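Local coordinates for endoglucanase, glycoside hydrolase family 5 protein (PDB 5IHS) that probably hydrolyses internal beta-1,4-glucosidic bonds of cellulose as a family 5 endoglucanase, and is probably one of the periplasmic endoglucanases required for growth on crystalline cellulose, at residues E233-K236 with A237-M240; A266-Y269 with E270-D273; Q163-W167 with N168-K172. All blocks are in the same frame, centred on the assembly; numbering follows the deposited sequence.

Contact 1 (E233-K236 with A237-M240)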
loop_
_atom_site.group_PDB
_atom_site.type_symbol
_atom_site.label_atom_id
_atom_site.label_comp_id
_atom_site.label_asym_id
_atom_site.label_seq_id
_atom_site.Cartn_x
_atom_site.Cartn_y
_atom_site.Cartn_z
ATOM N N GLU A 233 2.424 1.260 19.702
ATOM C CA GLU A 233 2.085 -0.083 19.237
ATOM C C GLU A 233 3.056 -0.531 18.151
ATOM O O GLU A 233 3.570 -1.657 18.177
ATOM C CB GLU A 233 0.638 -0.069 18.723
ATOM C CG GLU A 233 0.139 -1.329 18.009
ATOM C CD GLU A 233 -0.224 -2.462 18.942
ATOM O OE1 GLU A 233 -0.380 -2.210 20.161
ATOM O OE2 GLU A 233 -0.358 -3.603 18.443
ATOM N N ALA A 234 3.309 0.338 17.172
ATOM C CA ALA A 234 4.243 0.003 16.103
ATOM C C ALA A 234 5.633 -0.293 16.652
ATOM O O ALA A 234 6.265 -1.281 16.262
ATOM C CB ALA A 234 4.281 1.149 15.096
ATOM N N GLN A 235 6.124 0.547 17.569
ATOM C CA GLN A 235 7.457 0.331 18.135
ATOM C C GLN A 235 7.545 -1.009 18.857
ATOM O O GLN A 235 8.553 -1.718 18.752
ATOM C CB GLN A 235 7.817 1.478 19.081
ATOM C CG GLN A 235 9.191 1.341 19.717
ATOM C CD GLN A 235 10.313 1.434 18.685
ATOM O OE1 GLN A 235 10.496 2.475 18.044
ATOM N NE2 GLN A 235 11.051 0.339 18.497
ATOM N N LYS A 236 6.492 -1.374 19.594
ATOM C CA LYS A 236 6.487 -2.658 20.286
ATOM C C LYS A 236 6.550 -3.823 19.303
ATOM O O LYS A 236 7.207 -4.831 19.569
ATOM C CB LYS A 236 5.266 -2.750 21.208
ATOM C CG LYS A 236 5.360 -1.818 22.414
ATOM C CD LYS A 236 4.105 -1.817 23.270
ATOM C CE LYS A 236 4.179 -0.728 24.339
ATOM N NZ LYS A 236 3.083 -0.805 25.343
ATOM N N ALA A 237 5.882 -3.707 18.157
ATOM C CA ALA A 237 5.990 -4.750 17.141
ATOM C C ALA A 237 7.407 -4.832 16.572
ATOM O O ALA A 237 7.927 -5.931 16.345
ATOM C CB ALA A 237 4.969 -4.506 16.028
ATOM N N LEU A 238 8.044 -3.682 16.327
ATOM C CA LEU A 238 9.429 -3.688 15.869
ATOM C C LEU A 238 10.337 -4.345 16.900
ATOM O O LEU A 238 11.259 -5.100 16.545
ATOM C CB LEU A 238 9.877 -2.256 15.580
ATOM C CG LEU A 238 9.116 -1.516 14.481
ATOM C CD1 LEU A 238 9.586 -0.071 14.416
ATOM C CD2 LEU A 238 9.287 -2.191 13.140
ATOM N N ASP A 239 10.085 -4.077 18.189
ATOM C CA ASP A 239 10.882 -4.688 19.251
ATOM C C ASP A 239 10.815 -6.205 19.194
ATOM O O ASP A 239 11.749 -6.898 19.626
ATOM C CB ASP A 239 10.346 -4.259 20.617
ATOM C CG ASP A 239 10.577 -2.794 20.933
ATOM O OD1 ASP A 239 11.362 -2.113 20.235
ATOM O OD2 ASP A 239 9.973 -2.328 21.927
ATOM N N MET A 240 9.694 -6.735 18.726
ATOM C CA MET A 240 9.448 -8.163 18.657
ATOM C C MET A 240 9.965 -8.766 17.354
ATOM O O MET A 240 9.871 -9.987 17.170
ATOM C CB MET A 240 7.935 -8.426 18.852
ATOM C CG MET A 240 7.331 -7.957 20.240
ATOM S SD MET A 240 5.508 -7.671 20.395
ATOM C CE MET A 240 4.948 -9.361 20.417
#

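Contact 2 (A266-Y269 with E270-D273)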
loop_
_atom_site.group_PDB
_atom_site.type_symbol
_atom_site.label_atom_id
_atom_site.label_comp_id
_atom_site.label_asym_id
_atom_site.label_seq_id
_atom_site.Cartn_x
_atom_site.Cartn_y
_atom_site.Cartn_z
ATOM N N ALA A 266 3.174 15.127 10.294
ATOM C CA ALA A 266 4.625 15.286 10.313
ATOM C C ALA A 266 5.277 14.464 11.424
ATOM O O ALA A 266 6.386 13.956 11.242
ATOM C CB ALA A 266 4.993 16.764 10.451
ATOM N N LEU A 267 4.621 14.332 12.585
ATOM C CA LEU A 267 5.159 13.461 13.630
ATOM C C LEU A 267 5.198 12.015 13.163
ATOM O O LEU A 267 6.143 11.278 13.480
ATOM C CB LEU A 267 4.351 13.573 14.924
ATOM C CG LEU A 267 4.416 14.920 15.644
ATOM C CD1 LEU A 267 3.625 14.833 16.927
ATOM C CD2 LEU A 267 5.848 15.359 15.924
ATOM N N TRP A 268 4.188 11.593 12.403
ATOM C CA TRP A 268 4.224 10.262 11.821
ATOM C C TRP A 268 5.348 10.130 10.799
ATOM O O TRP A 268 6.060 9.123 10.799
ATOM C CB TRP A 268 2.877 9.916 11.201
ATOM C CG TRP A 268 1.889 9.379 12.181
ATOM C CD1 TRP A 268 0.867 10.046 12.789
ATOM C CD2 TRP A 268 1.826 8.030 12.649
ATOM N NE1 TRP A 268 0.166 9.184 13.609
ATOM C CE2 TRP A 268 0.735 7.940 13.538
ATOM C CE3 TRP A 268 2.579 6.887 12.387
ATOM C CZ2 TRP A 268 0.381 6.742 14.163
ATOM C CZ3 TRP A 268 2.232 5.702 13.005
ATOM C CH2 TRP A 268 1.144 5.639 13.883
ATOM N N TYR A 269 5.505 11.110 9.896
ATOM C CA TYR A 269 6.605 11.027 8.936
ATOM C C TYR A 269 7.947 10.893 9.648
ATOM O O TYR A 269 8.820 10.138 9.204
ATOM C CB TYR A 269 6.632 12.247 8.022
ATOM C CG TYR A 269 5.546 12.363 6.974
ATOM C CD1 TYR A 269 4.983 11.252 6.347
ATOM C CD2 TYR A 269 5.129 13.618 6.569
ATOM C CE1 TYR A 269 4.013 11.401 5.369
ATOM C CE2 TYR A 269 4.177 13.778 5.587
ATOM C CZ TYR A 269 3.621 12.674 4.979
ATOM O OH TYR A 269 2.671 12.874 3.995
ATOM N N GLU A 270 8.135 11.634 10.745
ATOM C CA GLU A 270 9.386 11.552 11.497
ATOM C C GLU A 270 9.629 10.128 11.990
ATOM O O GLU A 270 10.729 9.581 11.852
ATOM C CB GLU A 270 9.322 12.536 12.663
ATOM C CG GLU A 270 10.510 12.569 13.580
ATOM C CD GLU A 270 10.373 13.715 14.572
ATOM O OE1 GLU A 270 9.455 13.660 15.421
ATOM O OE2 GLU A 270 11.146 14.696 14.480
ATOM N N PHE A 271 8.598 9.512 12.564
ATOM C CA PHE A 271 8.701 8.140 13.057
ATOM C C PHE A 271 8.968 7.152 11.926
ATOM O O PHE A 271 9.845 6.286 12.031
ATOM C CB PHE A 271 7.401 7.793 13.783
ATOM C CG PHE A 271 7.301 6.361 14.223
ATOM C CD1 PHE A 271 7.932 5.930 15.377
ATOM C CD2 PHE A 271 6.548 5.448 13.495
ATOM C CE1 PHE A 271 7.836 4.607 15.785
ATOM C CE2 PHE A 271 6.449 4.129 13.902
ATOM C CZ PHE A 271 7.090 3.715 15.049
ATOM N N LEU A 272 8.208 7.265 10.836
ATOM C CA LEU A 272 8.361 6.322 9.735
ATOM C C LEU A 272 9.745 6.431 9.110
ATOM O O LEU A 272 10.386 5.414 8.820
ATOM C CB LEU A 272 7.272 6.537 8.687
ATOM C CG LEU A 272 5.841 6.376 9.216
ATOM C CD1 LEU A 272 4.837 6.834 8.177
ATOM C CD2 LEU A 272 5.565 4.933 9.646
ATOM N N ASP A 273 10.240 7.654 8.922
ATOM C CA ASP A 273 11.575 7.824 8.360
ATOM C C ASP A 273 12.644 7.290 9.308
ATOM O O ASP A 273 13.638 6.707 8.860
ATOM C CB ASP A 273 11.824 9.297 8.045
ATOM C CG ASP A 273 11.066 9.784 6.816
ATOM O OD1 ASP A 273 10.571 8.964 6.003
ATOM O OD2 ASP A 273 11.006 11.028 6.656
HETATM O O HOH W 1 7.547 11.564 15.898
#

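Contact 3 (Q163-W167 with N168-K172)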
loop_
_atom_site.group_PDB
_atom_site.type_symbol
_atom_site.label_atom_id
_atom_site.label_comp_id
_atom_site.label_asym_id
_atom_site.label_seq_id
_atom_site.Cartn_x
_atom_site.Cartn_y
_atom_site.Cartn_z
ATOM N N GLN A 163 -12.119 -5.110 13.667
ATOM C CA GLN A 163 -11.773 -5.293 15.071
ATOM C C GLN A 163 -12.104 -6.707 15.550
ATOM O O GLN A 163 -11.401 -7.252 16.411
ATOM C CB GLN A 163 -12.498 -4.249 15.911
ATOM C CG GLN A 163 -12.000 -4.171 17.331
ATOM C CD GLN A 163 -12.838 -3.243 18.182
ATOM O OE1 GLN A 163 -13.669 -2.481 17.673
ATOM N NE2 GLN A 163 -12.620 -3.292 19.486
ATOM N N ALA A 164 -13.163 -7.314 15.010
ATOM C CA ALA A 164 -13.572 -8.647 15.433
ATOM C C ALA A 164 -12.716 -9.765 14.853
ATOM O O ALA A 164 -12.874 -10.917 15.269
ATOM C CB ALA A 164 -15.023 -8.896 15.022
ATOM N N THR A 165 -11.858 -9.474 13.878
ATOM C CA THR A 165 -11.203 -10.501 13.070
ATOM C C THR A 165 -9.890 -10.924 13.732
ATOM O O THR A 165 -8.908 -10.179 13.715
ATOM C CB THR A 165 -10.959 -9.968 11.657
ATOM O OG1 THR A 165 -12.119 -9.278 11.166
ATOM C CG2 THR A 165 -10.596 -11.099 10.716
ATOM N N SER A 166 -9.873 -12.123 14.314
ATOM C CA SER A 166 -8.734 -12.576 15.109
ATOM C C SER A 166 -7.509 -12.863 14.243
ATOM O O SER A 166 -7.618 -13.497 13.185
ATOM C CB SER A 166 -9.127 -13.867 15.839
ATOM O OG SER A 166 -8.010 -14.624 16.269
ATOM N N TRP A 167 -6.331 -12.448 14.728
ATOM C CA TRP A 167 -5.077 -12.819 14.078
ATOM C C TRP A 167 -4.890 -14.336 14.065
ATOM O O TRP A 167 -4.715 -14.952 13.006
ATOM C CB TRP A 167 -3.884 -12.123 14.757
ATOM C CG TRP A 167 -2.581 -12.582 14.172
ATOM C CD1 TRP A 167 -1.713 -13.480 14.707
ATOM C CD2 TRP A 167 -2.033 -12.209 12.895
ATOM N NE1 TRP A 167 -0.659 -13.692 13.853
ATOM C CE2 TRP A 167 -0.830 -12.922 12.734
ATOM C CE3 TRP A 167 -2.438 -11.330 11.878
ATOM C CZ2 TRP A 167 -0.033 -12.795 11.597
ATOM C CZ3 TRP A 167 -1.636 -11.211 10.744
ATOM C CH2 TRP A 167 -0.459 -11.938 10.616
ATOM N N ASN A 168 -4.919 -14.967 15.243
ATOM C CA ASN A 168 -4.564 -16.385 15.317
ATOM C C ASN A 168 -5.584 -17.277 14.613
ATOM O O ASN A 168 -5.218 -18.293 14.004
ATOM C CB ASN A 168 -4.431 -16.827 16.777
ATOM C CG ASN A 168 -3.177 -16.296 17.452
ATOM O OD1 ASN A 168 -2.202 -15.911 16.802
ATOM N ND2 ASN A 168 -3.190 -16.302 18.777
ATOM N N LYS A 169 -6.870 -16.944 14.711
ATOM C CA LYS A 169 -7.919 -17.825 14.209
ATOM C C LYS A 169 -8.376 -17.504 12.791
ATOM O O LYS A 169 -8.797 -18.420 12.073
ATOM C CB LYS A 169 -9.130 -17.774 15.140
ATOM C CG LYS A 169 -8.864 -18.351 16.513
ATOM C CD LYS A 169 -10.116 -18.293 17.380
ATOM C CE LYS A 169 -9.883 -18.907 18.752
ATOM N NZ LYS A 169 -9.470 -17.892 19.756
ATOM N N ASP A 170 -8.338 -16.232 12.372
ATOM C CA ASP A 170 -8.901 -15.812 11.086
ATOM C C ASP A 170 -7.838 -15.304 10.121
ATOM O O ASP A 170 -7.731 -15.818 8.999
ATOM C CB ASP A 170 -9.942 -14.695 11.279
ATOM C CG ASP A 170 -11.112 -15.112 12.101
ATOM O OD1 ASP A 170 -11.633 -16.212 11.849
ATOM O OD2 ASP A 170 -11.515 -14.318 12.987
ATOM N N ILE A 171 -7.070 -14.286 10.511
ATOM C CA ILE A 171 -6.193 -13.620 9.555
ATOM C C ILE A 171 -5.032 -14.524 9.175
ATOM O O ILE A 171 -4.721 -14.700 7.987
ATOM C CB ILE A 171 -5.665 -12.280 10.097
ATOM C CG1 ILE A 171 -6.787 -11.345 10.572
ATOM C CG2 ILE A 171 -4.804 -11.617 9.027
ATOM C CD1 ILE A 171 -6.299 -10.164 11.412
ATOM N N LYS A 172 -4.321 -15.045 10.179
ATOM C CA LYS A 172 -3.107 -15.807 9.887
ATOM C C LYS A 172 -3.398 -17.031 9.033
ATOM O O LYS A 172 -2.701 -17.233 8.021
ATOM C CB LYS A 172 -2.339 -16.139 11.174
ATOM C CG LYS A 172 -0.968 -16.723 10.891
ATOM C CD LYS A 172 -0.195 -17.107 12.149
ATOM C CE LYS A 172 1.220 -17.510 11.784
ATOM N NZ LYS A 172 1.877 -18.333 12.805
HETATM O O HOH W 2 -9.724 -14.764 19.284
#

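Contact 1 (E233-K236 with A237-M240)
The amide of Gln-235 and the carboxylate of Asp-239, one helical turn apart, meet with their planes turned 35° against each other. Gln-235 NE2 donates to Asp-239 OD1 over 3.0 Å; the acceptor lies close to the amide plane, whereas the N-H comes down on OD1 from above the carboxylate plane. The glutamine reaches this point because its CG stands opposite the backbone N (chi1 -180°) and the chain then folds back at chi2, 66°. Asp-239 is held from the backbone as well, its N donating to Gln-235 O at 2.9 Å, so one i to i+4 pair is joined twice. Leu-238 N repeats the helical bond to Ala-234 O at 3.0 Å, and Leu-238 CG rests 3.4 Å from that same oxygen. At the last turn the pattern weakens: Met-240 N bonds only weakly to Lys-236 O, beside which Met-240 CG lies at 3.2 Å. Ala-234 and Leu-238 face inward onto Leu-244 of strand 244-249. Ala-237 and Met-240 lean on helix 202-207, and the helix also packs on helix 262-274, so this end of helix 228-239 fits between its two neighbours on the outside of the barrel.

Contact 2 (A266-Y269 with E270-D273)
Trp-268 sends the six-membered end of its indole past two side chains of the next turn, CZ3 coming 4.4 Å from Phe-271 CD2 and CE3 4.5 Å from Leu-272 CD2. The leucine methyl lies at the edge of the indole, near its plane; the phenylalanine ring meets it obliquely. These are loose touches, and the tighter one is to the backbone: Leu-272 CG sits 3.2 Å from Trp-268 O, since chi1 of -59° puts CG beside its own N, which donates to this oxygen. That bond, Leu-272 N to Trp-268 O, is short at 2.8 Å and nearly straight, with an N-H...O angle of 169°. On the exposed side Glu-270 and Leu-267 run alongside each other, pointing the same way, with Leu-267 CD2 4.0 Å from Glu-270 OE1. A water bridges this pair, donating to Leu-267 O at 2.8 Å and to Glu-270 OE1 at 2.9 Å; Leu-267 O thus accepts from the water as well as from Phe-271 N. The extended glutamate chain carries OE1 out to the water. Further partners lie beyond the helix: Trp-268 NE1 donates to His-226 O, its ring stacks with Phe-221 and meets Arg-231 in a cation-pi contact, and Tyr-269 OH is hydrogen-bonded to Tyr-249 OH. Asp-273 forms salt bridges with Lys-323 and Arg-53, two positive charges that probably favour its ionised form. Helix 262-274 links strand 244-249 to strand 279-284: Tyr-269 and Leu-272 meet Tyr-279 of the latter, Phe-271 turns to helix 228-239, and Leu-267 and Glu-270 take the exposed side, the layout of an amphipathic helix in a beta-alpha-beta unit of a TIM barrel.

Contact 3 (Q163-W167 with N168-K172)
Ser-166 OG, set opposite its own backbone N (chi1 160°), accepts from Lys-169 N at 3.0 Å; a second bond runs the other way, from Ser-166 N to Asp-170 OD2, also 3.0 Å, on the anti side of the carboxylate. Ser-166 O receives two donors: Ile-171 N, in the carbonyl plane, and Asp-170 N, from above it. Ile-171 N to Ser-166 O is the shorter, 2.8 Å, and spans five residues, as does the bond from Lys-172 N to Trp-167 O, so the helix starts with a wider pi-type turn. Lys-172 CB lies over one face of the Trp-167 indole, a CH-pi contact 4.1 Å from the centroid of the five-membered ring, while Ile-171 CG2 packs at 3.6 Å against Trp-167 CZ3. Asn-168 OD1 lies 3.2 Å from Trp-167 CD1, at the edge of the indole. In the next shell Asn-208 accepts from Trp-167 NE1 through its backbone O and from Lys-172 NZ through OD1, and gives its ND2 to Asn-168 OD1; Val-193 of strand 191-193 touches Trp-167 and Ile-171. Alanine at Trp-167 would probably leave Asn-208 O without its indole donor and open a gap beside Ile-171 and the Lys-172 chain. Ser-166 is the N-cap of helix 167-185, and Asp-170, one residue past N3, accepts its N-H: a serine N-cap akin to a capping box but not a strict one.

Contacts 1 and 2 lie on outer helices of one eight-stranded TIM barrel, contact 3 at the loop-to-helix start of helix 167-185. Contacts 1 and 2 occupy consecutive helices joined through strand 244-249; their centres are 15 Å apart and they meet directly, Ala-234 CB lying 3.8 Å from Phe-271 CZ and Gln-235 OE1 4.1 Å from Phe-271 CE1. Contact 3 comes earlier in the chain and stands apart: its nearest atoms are about 10 Å from contact 1 and about 17 Å from contact 2. In family 5 barrels the active site lies at the C-terminal ends of the strands, so contacts 1 and 2 probably belong to the outer layer rather than the cleft.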